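Local coordinates for protein putative rubredoxin reductase (Rhodopseudomonas palustris, PDB 3FG2) that probably carries electrons from NADH through its bound FAD to the ferredoxin of the CYP199A2 system, at residues A[140-145]-A[229-234]; A[259-264]-A[278-283]; A[273-278]-A[287-292]. All blocks are in the same frame, centred on the assembly; numbering follows the deposited sequence.

In the fold
Along the chain interaction 1 closes before the other two open, and it lies apart from them: its centre is about 43 Å from that of interaction 2 and about 33 Å from that of interaction 3. It belongs to the parallel sheet containing strands 144-148 and 232-235, probably that of the NADH domain. Interactions 2 and 3 have centres about 10 Å apart, alternate along the chain and share L278. Both use strand 277-281, the middle strand of a small mixed sheet. Interaction 3 reaches the FAD itself, whereas in interaction 2 the F279 side chain lies about 11 Å from it; together they tie this small sheet to the FAD-binding turn in 273-278.

Interaction 1: A[140-145]-A[229-234]; sequences PDKKHV and PCDLVV
V145 and L232 pair in parallel, their CA atoms 4.5 Å apart, where strands 144-148 and 232-235 begin. Just before this bridge the backbone of H144 folds onto D231: H144 O accepts from D231 N at 2.9 Å and, weakly, from L232 N. The D231 carboxylate answers by gripping two successive amides. Its OD1 uses the syn lone pair to take K143 N in a nearly straight bond (179°). OD2 takes H144 N at 3.0 Å from above the carboxylate plane. These bonds also bring OD2 within 2.7 Å of H144 O, a close pair of acceptors. The methylenes of K142 lie against the same carboxylate, CD 3.2 Å from D231 CG, and K142 CG meets L232 CB. H144 has CG anti to the backbone N (chi1 -164°). P229 O and C230 CB lie over the same face of its imidazole, P229 O above the CD2/NE2 rim. On the face that carries V145 and L232, V145 CG2 packs on L232 CG and V234 CG2; F157 of helix 152-163 meets both valines. This is the start of two neighbouring strands in a Rossmann-type parallel sheet. As in related pyridine nucleotide-disulphide oxidoreductases, the sheet probably belongs to the NADH-binding domain, whose likely GxGxxG turn (G149, G151, G154) follows strand 144-148.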
loop_
_atom_site.group_PDB
_atom_site.type_symbol
_atom_site.label_atom_id
_atom_site.label_comp_id
_atom_site.label_asym_id
_atom_site.label_seq_id
_atom_site.Cartn_x
_atom_site.Cartn_y
_atom_site.Cartn_z
ATOM N N PRO A 140 -11.190 22.666 -1.251
ATOM C CA PRO A 140 -11.728 23.956 -0.798
ATOM C C PRO A 140 -12.779 24.564 -1.736
ATOM O O PRO A 140 -13.600 25.380 -1.313
ATOM C CB PRO A 140 -10.476 24.824 -0.670
ATOM C CG PRO A 140 -9.546 24.234 -1.694
ATOM C CD PRO A 140 -9.738 22.755 -1.482
ATOM N N ASP A 141 -12.754 24.162 -3.003
ATOM C CA ASP A 141 -13.711 24.667 -3.985
ATOM C C ASP A 141 -14.832 23.663 -4.235
ATOM O O ASP A 141 -15.609 23.816 -5.177
ATOM C CB ASP A 141 -13.012 24.969 -5.314
ATOM C CG ASP A 141 -11.801 25.858 -5.145
ATOM O OD1 ASP A 141 -10.751 25.349 -4.699
ATOM O OD2 ASP A 141 -11.903 27.067 -5.448
ATOM N N LYS A 142 -14.908 22.637 -3.396
ATOM C CA LYS A 142 -15.936 21.618 -3.540
ATOM C C LYS A 142 -16.781 21.451 -2.280
ATOM O O LYS A 142 -16.290 21.592 -1.159
ATOM C CB LYS A 142 -15.299 20.286 -3.941
ATOM C CG LYS A 142 -14.827 20.253 -5.391
ATOM C CD LYS A 142 -15.993 20.537 -6.336
ATOM C CE LYS A 142 -15.585 20.432 -7.791
ATOM N NZ LYS A 142 -14.514 21.406 -8.123
ATOM N N LYS A 143 -18.056 21.137 -2.480
ATOM C CA LYS A 143 -18.997 20.981 -1.381
ATOM C C LYS A 143 -19.380 19.547 -1.059
ATOM O O LYS A 143 -19.719 19.234 0.081
ATOM C CB LYS A 143 -20.297 21.720 -1.701
ATOM C CG LYS A 143 -20.158 23.175 -2.088
ATOM C CD LYS A 143 -20.063 24.067 -0.869
ATOM C CE LYS A 143 -20.514 25.475 -1.220
ATOM N NZ LYS A 143 -21.927 25.481 -1.732
ATOM N N HIS A 144 -19.325 18.670 -2.052
ATOM C CA HIS A 144 -19.790 17.307 -1.843
ATOM C C HIS A 144 -18.999 16.268 -2.636
ATOM O O HIS A 144 -19.030 16.265 -3.867
ATOM C CB HIS A 144 -21.263 17.270 -2.252
ATOM C CG HIS A 144 -22.011 16.079 -1.756
ATOM N ND1 HIS A 144 -21.425 15.095 -0.992
ATOM C CD2 HIS A 144 -23.312 15.729 -1.892
ATOM C CE1 HIS A 144 -22.336 14.190 -0.677
ATOM N NE2 HIS A 144 -23.488 14.552 -1.210
ATOM N N VAL A 145 -18.303 15.376 -1.935
ATOM C CA VAL A 145 -17.523 14.347 -2.615
ATOM C C VAL A 145 -18.040 12.928 -2.359
ATOM O O VAL A 145 -18.411 12.580 -1.233
ATOM C CB VAL A 145 -16.029 14.397 -2.192
ATOM C CG1 VAL A 145 -15.899 14.216 -0.691
ATOM C CG2 VAL A 145 -15.253 13.308 -2.911
ATOM N N PRO A 229 -25.928 12.772 -5.464
ATOM C CA PRO A 229 -25.403 14.044 -5.976
ATOM C C PRO A 229 -24.028 14.343 -5.387
ATOM O O PRO A 229 -23.721 13.929 -4.264
ATOM C CB PRO A 229 -26.455 15.053 -5.538
ATOM C CG PRO A 229 -26.959 14.461 -4.235
ATOM C CD PRO A 229 -27.071 12.984 -4.558
ATOM N N CYS A 230 -23.201 15.040 -6.159
ATOM C CA CYS A 230 -21.861 15.386 -5.715
ATOM C C CYS A 230 -21.164 16.231 -6.775
ATOM O O CYS A 230 -21.532 16.186 -7.946
ATOM C CB CYS A 230 -21.049 14.113 -5.455
ATOM S SG CYS A 230 -20.710 13.106 -6.922
ATOM N N ASP A 231 -20.171 17.016 -6.369
ATOM C CA ASP A 231 -19.441 17.829 -7.336
ATOM C C ASP A 231 -17.997 17.362 -7.420
ATOM O O ASP A 231 -17.191 17.945 -8.137
ATOM C CB ASP A 231 -19.506 19.320 -6.978
ATOM C CG ASP A 231 -18.942 19.622 -5.609
ATOM O OD1 ASP A 231 -19.012 20.794 -5.198
ATOM O OD2 ASP A 231 -18.427 18.700 -4.942
ATOM N N LEU A 232 -17.688 16.292 -6.691
ATOM C CA LEU A 232 -16.351 15.717 -6.684
ATOM C C LEU A 232 -16.387 14.205 -6.417
ATOM O O LEU A 232 -17.133 13.726 -5.555
ATOM C CB LEU A 232 -15.485 16.408 -5.625
ATOM C CG LEU A 232 -14.022 15.965 -5.475
ATOM C CD1 LEU A 232 -13.252 16.245 -6.754
ATOM C CD2 LEU A 232 -13.386 16.707 -4.313
ATOM N N VAL A 233 -15.578 13.459 -7.163
ATOM C CA VAL A 233 -15.502 12.013 -6.996
ATOM C C VAL A 233 -14.058 11.563 -6.797
ATOM O O VAL A 233 -13.154 11.968 -7.537
ATOM C CB VAL A 233 -16.065 11.258 -8.229
ATOM C CG1 VAL A 233 -15.984 9.738 -7.997
ATOM C CG2 VAL A 233 -17.505 11.684 -8.494
ATOM N N VAL A 234 -13.845 10.727 -5.787
ATOM C CA VAL A 234 -12.523 10.179 -5.511
ATOM C C VAL A 234 -12.687 8.666 -5.619
ATOM O O VAL A 234 -13.496 8.067 -4.909
ATOM C CB VAL A 234 -12.040 10.564 -4.096
ATOM C CG1 VAL A 234 -10.706 9.899 -3.798
ATOM C CG2 VAL A 234 -11.903 12.081 -3.996
#

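Interaction 2: A[259-264]-A[278-283]; sequences VDQQLL and LFESVR
The amide of Q261 and the carboxylate of E280 come together with their planes 58° apart. Q261 CG lies against E280 CD at 3.5 Å, and the two OE1 oxygens are equally close; both are acceptors, so this meeting is packing and not a polar bond. V282 crosses the glutamine at about a right angle, and its CG1 sits over one face of the Q261 amide, 3.1 Å from OE1. With E280 CG anti to the backbone N (chi1 179°), that atom comes beside Q261 CG, and the extended chain carries the carboxylate on.

A third flat group, the D260 carboxylate, works within its own segment. Its OD1 accepts from Q262 N, making an Asx turn, and from L264 N, the two donors arriving from opposite faces of the carboxylate plane. A type I turn from D260 to L263 is closed by L263 N on D260 O at 2.9 Å, and D260 N bonds back to L264 O. The tight loop brings L263 round to F279, where L263 CD2 reaches F279 CB at 3.6 Å, the two side chains lying side by side and pointing the same way. V259 CG2 meets F279 CB at 3.5 Å, so the CB of the phenylalanine is touched by two aliphatic chains. Along the backbone V259 N donates to L278 O at 3.2 Å, and E280 N reaches V259 O only weakly.

The F279 ring meets Y314 edge-to-face, and V259 packs on A272 of strand 270-272. The loop after strand 257-259 thus packs beside strand 277-281, and L263 and F279 both reach Q299 of helix 293-306, F279 touching N295 there as well.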
loop_
_atom_site.group_PDB
_atom_site.type_symbol
_atom_site.label_atom_id
_atom_site.label_comp_id
_atom_site.label_asym_id
_atom_site.label_seq_id
_atom_site.Cartn_x
_atom_site.Cartn_y
_atom_site.Cartn_z
ATOM N N VAL A 259 8.237 -14.325 -8.611
ATOM C CA VAL A 259 9.587 -14.506 -8.084
ATOM C C VAL A 259 9.586 -15.638 -7.046
ATOM O O VAL A 259 8.549 -15.939 -6.457
ATOM C CB VAL A 259 10.109 -13.194 -7.427
ATOM C CG1 VAL A 259 10.191 -12.082 -8.465
ATOM C CG2 VAL A 259 9.191 -12.777 -6.291
ATOM N N ASP A 260 10.740 -16.271 -6.834
ATOM C CA ASP A 260 10.835 -17.364 -5.865
ATOM C C ASP A 260 11.100 -16.871 -4.440
ATOM O O ASP A 260 10.961 -15.684 -4.158
ATOM C CB ASP A 260 11.925 -18.370 -6.277
ATOM C CG ASP A 260 13.309 -17.742 -6.383
ATOM O OD1 ASP A 260 13.531 -16.644 -5.821
ATOM O OD2 ASP A 260 14.183 -18.369 -7.028
ATOM N N GLN A 261 11.477 -17.785 -3.548
ATOM C CA GLN A 261 11.748 -17.439 -2.153
ATOM C C GLN A 261 12.769 -16.320 -1.986
ATOM O O GLN A 261 12.734 -15.578 -1.006
ATOM C CB GLN A 261 12.248 -18.665 -1.391
ATOM C CG GLN A 261 11.237 -19.780 -1.273
ATOM C CD GLN A 261 11.814 -21.031 -0.628
ATOM O OE1 GLN A 261 11.107 -22.023 -0.440
ATOM N NE2 GLN A 261 13.102 -20.991 -0.290
ATOM N N GLN A 262 13.681 -16.198 -2.939
ATOM C CA GLN A 262 14.703 -15.172 -2.845
ATOM C C GLN A 262 14.387 -13.932 -3.659
ATOM O O GLN A 262 15.257 -13.086 -3.883
ATOM C CB GLN A 262 16.058 -15.756 -3.244
ATOM C CG GLN A 262 16.683 -16.600 -2.138
ATOM C CD GLN A 262 17.859 -17.428 -2.620
ATOM O OE1 GLN A 262 18.683 -16.961 -3.411
ATOM N NE2 GLN A 262 17.950 -18.661 -2.134
ATOM N N LEU A 263 13.132 -13.828 -4.088
ATOM C CA LEU A 263 12.653 -12.686 -4.859
ATOM C C LEU A 263 13.335 -12.563 -6.219
ATOM O O LEU A 263 13.536 -11.462 -6.737
ATOM C CB LEU A 263 12.830 -11.401 -4.036
ATOM C CG LEU A 263 12.337 -11.576 -2.588
ATOM C CD1 LEU A 263 12.560 -10.309 -1.777
ATOM C CD2 LEU A 263 10.869 -11.949 -2.610
ATOM N N LEU A 264 13.679 -13.715 -6.791
ATOM C CA LEU A 264 14.319 -13.782 -8.099
ATOM C C LEU A 264 13.328 -14.280 -9.138
ATOM O O LEU A 264 12.555 -15.203 -8.873
ATOM C CB LEU A 264 15.513 -14.742 -8.064
ATOM C CG LEU A 264 16.829 -14.222 -7.488
ATOM C CD1 LEU A 264 17.772 -15.387 -7.198
ATOM C CD2 LEU A 264 17.456 -13.246 -8.478
ATOM N N LEU A 278 5.057 -10.879 -6.852
ATOM C CA LEU A 278 4.200 -11.997 -6.450
ATOM C C LEU A 278 5.205 -13.082 -6.041
ATOM O O LEU A 278 5.577 -13.948 -6.840
ATOM C CB LEU A 278 3.364 -12.480 -7.641
ATOM C CG LEU A 278 2.072 -13.255 -7.364
ATOM C CD1 LEU A 278 1.563 -13.845 -8.677
ATOM C CD2 LEU A 278 2.303 -14.360 -6.334
ATOM N N PHE A 279 5.639 -13.020 -4.788
ATOM C CA PHE A 279 6.645 -13.930 -4.264
ATOM C C PHE A 279 6.176 -15.215 -3.597
ATOM O O PHE A 279 5.028 -15.351 -3.171
ATOM C CB PHE A 279 7.521 -13.172 -3.271
ATOM C CG PHE A 279 6.797 -12.772 -2.020
ATOM C CD1 PHE A 279 6.950 -13.507 -0.848
ATOM C CD2 PHE A 279 5.941 -11.670 -2.019
ATOM C CE1 PHE A 279 6.256 -13.148 0.317
ATOM C CE2 PHE A 279 5.245 -11.303 -0.871
ATOM C CZ PHE A 279 5.401 -12.039 0.304
ATOM N N GLU A 280 7.109 -16.151 -3.497
ATOM C CA GLU A 280 6.868 -17.433 -2.866
ATOM C C GLU A 280 7.175 -17.237 -1.384
ATOM O O GLU A 280 8.274 -16.817 -1.037
ATOM C CB GLU A 280 7.805 -18.478 -3.475
ATOM C CG GLU A 280 7.674 -19.867 -2.871
ATOM C CD GLU A 280 8.668 -20.862 -3.454
ATOM O OE1 GLU A 280 8.711 -22.008 -2.951
ATOM O OE2 GLU A 280 9.400 -20.505 -4.410
ATOM N N SER A 281 6.207 -17.530 -0.520
ATOM C CA SER A 281 6.380 -17.372 0.928
ATOM C C SER A 281 6.598 -18.685 1.693
ATOM O O SER A 281 5.658 -19.465 1.883
ATOM C CB SER A 281 5.163 -16.649 1.518
ATOM O OG SER A 281 5.214 -16.620 2.937
ATOM N N VAL A 282 7.830 -18.918 2.143
ATOM C CA VAL A 282 8.136 -20.135 2.896
ATOM C C VAL A 282 7.263 -20.224 4.137
ATOM O O VAL A 282 6.673 -21.269 4.421
ATOM C CB VAL A 282 9.618 -20.191 3.372
ATOM C CG1 VAL A 282 10.524 -20.580 2.228
ATOM C CG2 VAL A 282 10.029 -18.842 3.958
ATOM N N ARG A 283 7.186 -19.122 4.876
ATOM C CA ARG A 283 6.395 -19.096 6.093
ATOM C C ARG A 283 4.924 -19.464 5.874
ATOM O O ARG A 283 4.386 -20.322 6.579
ATOM C CB ARG A 283 6.489 -17.719 6.747
ATOM C CG ARG A 283 5.652 -17.569 8.006
ATOM C CD ARG A 283 5.800 -16.175 8.576
ATOM N NE ARG A 283 7.138 -15.948 9.115
ATOM C CZ ARG A 283 7.595 -16.512 10.230
ATOM N NH1 ARG A 283 6.818 -17.337 10.924
ATOM N NH2 ARG A 283 8.826 -16.247 10.653
#

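Interaction 3: A[273-278]-A[287-292]; sequences IGDCAL and TMRVES. With FAD (flavin-adenine dinucleotide), chain B.
L278 and R289 stand with CA atoms 4.5 Å apart where the antiparallel strands 277-281 and 286-288 of a beta hairpin run side by side, and beyond them a water bridges the backbone, donating to A277 O and accepting from V290 N. L278 CD2 presses tightly on T287 CB, at 3.5 Å. R289 sends its CG anti to the backbone N (chi1 -172°) past A277 O, and a bend at chi3 turns the chain. NH1 then comes to D275 O, the oxygen lying at the edge of the guanidinium, though this oxygen crowds R289 CD in the model and its exact place is less sure. NH2 makes a salt bridge to E291 OE1, doubtfully short as modelled and tilted 20° from both the carboxylate and guanidinium planes. The guanidinium would so link the turn at D275 to the segment leading out of the hairpin.

D275 faces the cofactor with both backbone and side chain. Its N donates to FAD O2P at 3.1 Å. Its OD1 accepts from the ribityl hydroxyl O3' of FAD at 2.9 Å, and the same OD1 lies close to E291 CA. G274, whose N is held by Q299, brings its CA within 3.5 Å of FAD O2P with no side chain in the way. S292 N lies 2.9 Å from FAD O3', and S292 OG caps helix 293-306 at N295 N. The Gly-Asp pair on the pyrophosphate and ribityl chain, followed by a helix whose first residue V293 also binds FAD, is a hallmark of FAD domains in the pyridine nucleotide-disulphide oxidoreductase family.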
loop_
_atom_site.group_PDB
_atom_site.type_symbol
_atom_site.label_atom_id
_atom_site.label_comp_id
_atom_site.label_asym_id
_atom_site.label_seq_id
_atom_site.Cartn_x
_atom_site.Cartn_y
_atom_site.Cartn_z
ATOM N N ILE A 273 10.687 -6.664 -6.381
ATOM C CA ILE A 273 10.376 -6.395 -4.982
ATOM C C ILE A 273 9.252 -5.366 -4.827
ATOM O O ILE A 273 9.015 -4.541 -5.719
ATOM C CB ILE A 273 11.609 -5.835 -4.235
ATOM C CG1 ILE A 273 12.090 -4.558 -4.929
ATOM C CG2 ILE A 273 12.718 -6.872 -4.183
ATOM C CD1 ILE A 273 13.206 -3.857 -4.208
ATOM N N GLY A 274 8.575 -5.419 -3.680
ATOM C CA GLY A 274 7.509 -4.474 -3.405
ATOM C C GLY A 274 6.132 -4.845 -3.912
ATOM O O GLY A 274 5.814 -6.010 -4.121
ATOM N N ASP A 275 5.304 -3.833 -4.108
ATOM C CA ASP A 275 3.946 -4.042 -4.581
ATOM C C ASP A 275 3.861 -4.824 -5.891
ATOM O O ASP A 275 2.882 -5.529 -6.122
ATOM C CB ASP A 275 3.246 -2.695 -4.752
ATOM C CG ASP A 275 2.791 -2.096 -3.433
ATOM O OD1 ASP A 275 3.188 -2.606 -2.360
ATOM O OD2 ASP A 275 2.030 -1.105 -3.475
ATOM N N CYS A 276 4.883 -4.714 -6.736
ATOM C CA CYS A 276 4.861 -5.391 -8.032
ATOM C C CYS A 276 5.210 -6.869 -7.991
ATOM O O CYS A 276 4.988 -7.587 -8.971
ATOM C CB CYS A 276 5.810 -4.691 -9.015
ATOM S SG CYS A 276 7.582 -5.119 -8.837
ATOM N N ALA A 277 5.733 -7.331 -6.859
ATOM C CA ALA A 277 6.157 -8.723 -6.737
ATOM C C ALA A 277 5.173 -9.746 -6.157
ATOM O O ALA A 277 4.555 -9.518 -5.114
ATOM C CB ALA A 277 7.473 -8.777 -5.957
ATOM N N LEU A 278 5.057 -10.879 -6.852
ATOM C CA LEU A 278 4.200 -11.997 -6.450
ATOM C C LEU A 278 5.205 -13.082 -6.041
ATOM O O LEU A 278 5.577 -13.948 -6.840
ATOM C CB LEU A 278 3.364 -12.480 -7.641
ATOM C CG LEU A 278 2.072 -13.255 -7.364
ATOM C CD1 LEU A 278 1.563 -13.845 -8.677
ATOM C CD2 LEU A 278 2.303 -14.360 -6.334
ATOM N N THR A 287 2.170 -18.360 -2.710
ATOM C CA THR A 287 2.672 -17.209 -3.440
ATOM C C THR A 287 1.686 -16.074 -3.215
ATOM O O THR A 287 0.477 -16.274 -3.327
ATOM C CB THR A 287 2.749 -17.516 -4.936
ATOM O OG1 THR A 287 1.438 -17.840 -5.413
ATOM C CG2 THR A 287 3.669 -18.702 -5.180
ATOM N N MET A 288 2.191 -14.887 -2.896
ATOM C CA MET A 288 1.319 -13.744 -2.639
ATOM C C MET A 288 1.970 -12.420 -3.002
ATOM O O MET A 288 3.170 -12.352 -3.255
ATOM C CB MET A 288 0.925 -13.711 -1.160
ATOM C CG MET A 288 2.116 -13.557 -0.209
ATOM S SD MET A 288 1.770 -14.051 1.507
ATOM C CE MET A 288 2.228 -12.598 2.365
ATOM N N ARG A 289 1.154 -11.373 -3.038
ATOM C CA ARG A 289 1.624 -10.025 -3.327
ATOM C C ARG A 289 1.158 -9.207 -2.129
ATOM O O ARG A 289 0.003 -9.294 -1.745
ATOM C CB ARG A 289 0.983 -9.478 -4.610
ATOM C CG ARG A 289 1.573 -8.142 -5.070
ATOM C CD ARG A 289 0.893 -7.620 -6.325
ATOM N NE ARG A 289 -0.464 -7.146 -6.056
ATOM C CZ ARG A 289 -0.754 -5.936 -5.586
ATOM N NH1 ARG A 289 0.222 -5.066 -5.335
ATOM N NH2 ARG A 289 -2.018 -5.596 -5.356
ATOM N N VAL A 290 2.044 -8.430 -1.526
ATOM C CA VAL A 290 1.643 -7.636 -0.376
ATOM C C VAL A 290 1.887 -6.156 -0.604
ATOM O O VAL A 290 2.956 -5.765 -1.067
ATOM C CB VAL A 290 2.393 -8.084 0.891
ATOM C CG1 VAL A 290 2.030 -7.186 2.063
ATOM C CG2 VAL A 290 2.039 -9.531 1.208
ATOM N N GLU A 291 0.886 -5.336 -0.279
ATOM C CA GLU A 291 0.986 -3.888 -0.444
ATOM C C GLU A 291 1.193 -3.203 0.895
ATOM O O GLU A 291 0.225 -2.871 1.574
ATOM C CB GLU A 291 -0.288 -3.299 -1.049
ATOM C CG GLU A 291 -0.755 -3.885 -2.360
ATOM C CD GLU A 291 -2.031 -3.206 -2.862
ATOM O OE1 GLU A 291 -2.734 -3.820 -3.691
ATOM O OE2 GLU A 291 -2.325 -2.061 -2.436
ATOM N N SER A 292 2.441 -2.980 1.277
ATOM C CA SER A 292 2.713 -2.301 2.530
ATOM C C SER A 292 4.160 -1.824 2.548
ATOM O O SER A 292 5.013 -2.371 1.855
ATOM C CB SER A 292 2.449 -3.236 3.716
ATOM O OG SER A 292 3.432 -4.255 3.801
HETATM P PA FAD B . 5.730 2.510 -4.961
HETATM O O1A FAD B . 4.403 2.680 -5.607
HETATM O O2A FAD B . 6.069 3.219 -3.858
HETATM O O5B FAD B . 6.633 3.094 -6.060
HETATM C C5B FAD B . 6.667 2.622 -7.445
HETATM C C4B FAD B . 7.478 3.703 -8.193
HETATM O O4B FAD B . 7.939 3.097 -9.460
HETATM C C3B FAD B . 6.693 4.964 -8.599
HETATM O O3B FAD B . 7.297 6.188 -8.323
HETATM C C2B FAD B . 6.371 4.677 -10.039
HETATM O O2B FAD B . 6.023 5.812 -10.770
HETATM C C1B FAD B . 7.670 4.090 -10.503
HETATM N N9A FAD B . 7.649 3.286 -11.727
HETATM C C8A FAD B . 6.652 2.443 -12.146
HETATM N N7A FAD B . 6.922 1.858 -13.307
HETATM C C5A FAD B . 8.149 2.335 -13.669
HETATM C C6A FAD B . 8.999 2.075 -14.852
HETATM N N6A FAD B . 8.675 1.267 -15.835
HETATM N N1A FAD B . 10.199 2.757 -14.863
HETATM C C2A FAD B . 10.579 3.611 -13.856
HETATM N N3A FAD B . 9.862 3.904 -12.744
HETATM C C4A FAD B . 8.650 3.240 -12.694
HETATM N N1 FAD B . 1.370 1.187 3.432
HETATM C C2 FAD B . 1.479 1.059 4.754
HETATM O O2 FAD B . 2.030 0.120 5.245
HETATM N N3 FAD B . 0.949 2.036 5.659
HETATM C C4 FAD B . 0.299 3.168 5.200
HETATM O O4 FAD B . -0.134 3.979 5.999
HETATM C C4X FAD B . 0.177 3.322 3.754
HETATM N N5 FAD B . -0.441 4.415 3.245
HETATM C C5X FAD B . -0.532 4.536 1.870
HETATM C C6 FAD B . -1.173 5.698 1.353
HETATM C C7 FAD B . -1.305 5.910 -0.004
HETATM C C7M FAD B . -1.996 7.164 -0.502
HETATM C C8 FAD B . -0.777 4.920 -0.951
HETATM C C8M FAD B . -0.883 5.089 -2.450
HETATM C C9 FAD B . -0.144 3.763 -0.451
HETATM C C9A FAD B . -0.015 3.564 0.945
HETATM N N10 FAD B . 0.640 2.401 1.531
HETATM C C10 FAD B . 0.745 2.270 2.887
HETATM C "C1'" FAD B . 1.189 1.389 0.595
HETATM C "C2'" FAD B . 2.682 1.702 0.271
HETATM O "O2'" FAD B . 2.759 3.021 -0.222
HETATM C "C3'" FAD B . 3.155 0.695 -0.757
HETATM O "O3'" FAD B . 3.084 -0.617 -0.209
HETATM C "C4'" FAD B . 4.589 1.000 -1.156
HETATM O "O4'" FAD B . 4.687 2.338 -1.712
HETATM C "C5'" FAD B . 5.027 -0.014 -2.185
HETATM O "O5'" FAD B . 6.501 0.362 -2.605
HETATM P P FAD B . 6.945 0.129 -4.022
HETATM O O1P FAD B . 8.426 0.599 -3.971
HETATM O O2P FAD B . 6.754 -1.175 -4.476
HETATM O O3P FAD B . 6.189 0.987 -4.940
HETATM O O HOH W 1 4.713 -8.253 -2.489
#